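Local coordinates for sgbp-b (Bacteroides uniformis, PDB 7K44), which probably binds xyloglucan at the cell surface, as a surface glycan-binding protein of a complex xyloglucan utilization locus in a gut commensal, at residues K306-H311 with L341-T346. Sequence-based numbering, arbitrary orientation.
Sequences KGNEAH and LVDETT
The carboxylate of Asp343 is shared between Asn308 and His311, one oxygen each. His311 ND1 donates to Asp343 OD1 at 2.9 Å, and Asn308 ND2 donates to Asp343 OD2 at 3.0 Å with an N-H...O angle of 161°. Both donors come from above the carboxylate plane, which stands 80° from the imidazole, while OD2 lies almost in the amide plane of Asn308. The imidazole reaches Asp343 with its CG anti to the backbone N (chi1 -152°). Its NE2 bonds to the carbonyl Ser339 O, so both ring nitrogens act as donors, consistent with a doubly protonated, positively charged imidazole, and the ring's rotation is fixed. A leucine at His311 would probably leave Asp343 OD1 and Ser339 O without these mates and the carboxylate less firmly oriented.

One water extends this network, accepting from Asn308 ND2 and Asp343 N and donating to Glu344 OE1 at 2.7 Å; another bridges the backbone oxygens Asn308 O and Leu341 O, 2.8 and 2.7 Å away. Packing is mostly ring against backbone, with Val342 O over one imidazole face, 3.5 Å from His311 CE1, and Leu341 CA making a CH...O contact to His311 O. The side chains of Leu341 and Val342 leave the backbone away from 306-311 and pack on Leu305; Val342 also touches Phe350. The contact thus ties the loop between strands 300-305 and 313-316 to that between strand 331-337 and helix 347-352, within the xyloglucan-binding domain.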
ATOM      1  N   LYS A 306      24.841  14.707   4.442  1.00 21.15           N
ATOM      2  CA  LYS A 306      25.960  15.611   4.150  1.00 20.30           C
ATOM      3  C   LYS A 306      26.683  16.071   5.413  1.00 24.81           C
ATOM      4  O   LYS A 306      27.208  17.188   5.482  1.00 27.37           O
ATOM      5  CB  LYS A 306      25.529  16.775   3.248  1.00 21.25           C
ATOM      6  CG  LYS A 306      25.186  16.326   1.836  1.00 22.45           C
ATOM      7  CD  LYS A 306      24.886  17.493   0.908  1.00 25.10           C
ATOM      8  CE  LYS A 306      24.736  17.031  -0.524  1.00 25.32           C
ATOM      9  NZ  LYS A 306      24.771  18.185  -1.470  1.00 25.08           N
ATOM     10  N   GLY A 307      26.747  15.191   6.412  1.00 22.51           N
ATOM     11  CA  GLY A 307      27.491  15.490   7.621  1.00 22.41           C
ATOM     12  C   GLY A 307      26.813  16.449   8.560  1.00 23.82           C
ATOM     13  O   GLY A 307      27.429  16.856   9.547  1.00 27.83           O
ATOM     14  N   ASN A 308      25.554  16.812   8.297  1.00 23.99           N
ATOM     15  CA  ASN A 308      24.859  17.818   9.102  1.00 23.35           C
ATOM     16  C   ASN A 308      24.193  17.127  10.292  1.00 25.25           C
ATOM     17  O   ASN A 308      22.975  16.946  10.363  1.00 24.20           O
ATOM     18  CB  ASN A 308      23.873  18.600   8.241  1.00 25.00           C
ATOM     19  CG  ASN A 308      23.332  19.823   8.946  1.00 33.50           C
ATOM     20  OD1 ASN A 308      23.619  20.042  10.119  1.00 31.03           O
ATOM     21  ND2 ASN A 308      22.541  20.625   8.234  1.00 31.55           N
ATOM     22  N   GLU A 309      25.044  16.718  11.239  1.00 24.86           N
ATOM     23  CA  GLU A 309      24.545  16.094  12.457  1.00 27.70           C
ATOM     24  C   GLU A 309      23.673  17.047  13.260  1.00 27.15           C
ATOM     25  O   GLU A 309      22.769  16.597  13.975  1.00 25.19           O
ATOM     26  CB  GLU A 309      25.704  15.570  13.304  1.00 26.55           C
ATOM     27  CG  GLU A 309      26.535  14.528  12.595  1.00 28.08           C
ATOM     28  CD  GLU A 309      27.547  13.879  13.514  1.00 29.73           C
ATOM     29  OE1 GLU A 309      27.135  13.370  14.576  1.00 33.13           O
ATOM     30  OE2 GLU A 309      28.752  13.886  13.173  1.00 37.63           O
ATOM     31  N   ALA A 310      23.909  18.355  13.134  1.00 25.47           N
ATOM     32  CA  ALA A 310      23.101  19.335  13.853  1.00 30.34           C
ATOM     33  C   ALA A 310      21.632  19.251  13.469  1.00 31.79           C
ATOM     34  O   ALA A 310      20.761  19.581  14.281  1.00 31.91           O
ATOM     35  CB  ALA A 310      23.634  20.744  13.590  1.00 30.57           C
ATOM     36  N   HIS A 311      21.334  18.819  12.245  1.00 26.98           N
ATOM     37  CA  HIS A 311      19.959  18.651  11.789  1.00 26.10           C
ATOM     38  C   HIS A 311      19.586  17.181  11.615  1.00 25.01           C
ATOM     39  O   HIS A 311      18.752  16.838  10.775  1.00 24.78           O
ATOM     40  CB  HIS A 311      19.694  19.447  10.508  1.00 31.37           C
ATOM     41  CG  HIS A 311      18.264  19.880  10.351  1.00 29.76           C
ATOM     42  ND1 HIS A 311      17.892  21.206  10.282  1.00 34.63           N
ATOM     43  CD2 HIS A 311      17.117  19.164  10.251  1.00 28.51           C
ATOM     44  CE1 HIS A 311      16.580  21.288  10.144  1.00 35.31           C
ATOM     45  NE2 HIS A 311      16.086  20.063  10.124  1.00 37.79           N
ATOM     46  N   LEU A 341      15.690  16.822   7.986  1.00 22.08           N
ATOM     47  CA  LEU A 341      17.064  16.395   7.793  1.00 19.47           C
ATOM     48  C   LEU A 341      17.976  17.468   7.230  1.00 22.73           C
ATOM     49  O   LEU A 341      19.201  17.312   7.305  1.00 22.57           O
ATOM     50  CB  LEU A 341      17.126  15.198   6.834  1.00 21.37           C
ATOM     51  CG  LEU A 341      16.511  13.904   7.329  1.00 21.50           C
ATOM     52  CD1 LEU A 341      16.302  12.938   6.159  1.00 24.29           C
ATOM     53  CD2 LEU A 341      17.433  13.316   8.378  1.00 24.07           C
ATOM     54  N   VAL A 342      17.433  18.530   6.637  1.00 23.49           N
ATOM     55  CA  VAL A 342      18.243  19.509   5.926  1.00 22.37           C
ATOM     56  C   VAL A 342      17.866  20.914   6.375  1.00 22.49           C
ATOM     57  O   VAL A 342      16.702  21.194   6.675  1.00 26.28           O
ATOM     58  CB  VAL A 342      18.145  19.372   4.387  1.00 22.19           C
ATOM     59  CG1 VAL A 342      18.353  17.907   3.957  1.00 24.34           C
ATOM     60  CG2 VAL A 342      16.813  19.921   3.857  1.00 24.01           C
ATOM     61  N   ASP A 343      18.876  21.793   6.426  1.00 23.11           N
ATOM     62  CA  ASP A 343      18.667  23.195   6.791  1.00 26.30           C
ATOM     63  C   ASP A 343      18.147  24.017   5.622  1.00 25.67           C
ATOM     64  O   ASP A 343      17.488  25.044   5.835  1.00 28.43           O
ATOM     65  CB  ASP A 343      19.997  23.825   7.214  1.00 26.52           C
ATOM     66  CG  ASP A 343      20.365  23.524   8.652  1.00 39.37           C
ATOM     67  OD1 ASP A 343      19.459  23.492   9.510  1.00 46.25           O
ATOM     68  OD2 ASP A 343      21.572  23.337   8.926  1.00 46.13           O
ATOM     69  N   GLU A 344      18.441  23.588   4.401  1.00 26.25           N
ATOM     70  CA  GLU A 344      18.156  24.359   3.200  1.00 27.19           C
ATOM     71  C   GLU A 344      16.659  24.348   2.889  1.00 25.52           C
ATOM     72  O   GLU A 344      15.939  23.393   3.204  1.00 24.71           O
ATOM     73  CB  GLU A 344      18.938  23.764   2.023  1.00 24.50           C
ATOM     74  CG  GLU A 344      20.466  23.979   2.081  1.00 27.36           C
ATOM     75  CD  GLU A 344      21.190  23.046   3.046  1.00 29.83           C
ATOM     76  OE1 GLU A 344      20.604  22.023   3.443  1.00 27.82           O
ATOM     77  OE2 GLU A 344      22.359  23.333   3.402  1.00 31.02           O
ATOM     78  N   THR A 345      16.181  25.444   2.278  1.00 26.31           N
ATOM     79  CA  THR A 345      14.760  25.574   1.974  1.00 22.72           C
ATOM     80  C   THR A 345      14.372  25.077   0.591  1.00 21.73           C
ATOM     81  O   THR A 345      13.182  24.828   0.358  1.00 23.61           O
ATOM     82  CB  THR A 345      14.285  27.032   2.109  1.00 24.45           C
ATOM     83  OG1 THR A 345      15.093  27.888   1.291  1.00 29.36           O
ATOM     84  CG2 THR A 345      14.355  27.485   3.557  1.00 26.90           C
ATOM     85  N   THR A 346      15.314  24.967  -0.338  1.00 25.05           N
ATOM     86  CA  THR A 346      15.030  24.427  -1.655  1.00 24.15           C
ATOM     87  C   THR A 346      15.960  23.259  -1.932  1.00 24.40           C
ATOM     88  O   THR A 346      17.059  23.169  -1.376  1.00 25.75           O
ATOM     89  CB  THR A 346      15.163  25.451  -2.785  1.00 27.99           C
ATOM     90  OG1 THR A 346      16.531  25.837  -2.932  1.00 25.52           O
ATOM     91  CG2 THR A 346      14.295  26.682  -2.507  1.00 29.20           C
TER
HETATM   92  O   HOH W   1      21.142  15.814   8.504  1.00 21.30           O
HETATM   93  O   HOH W   2      21.467  20.564   5.577  1.00 25.81           O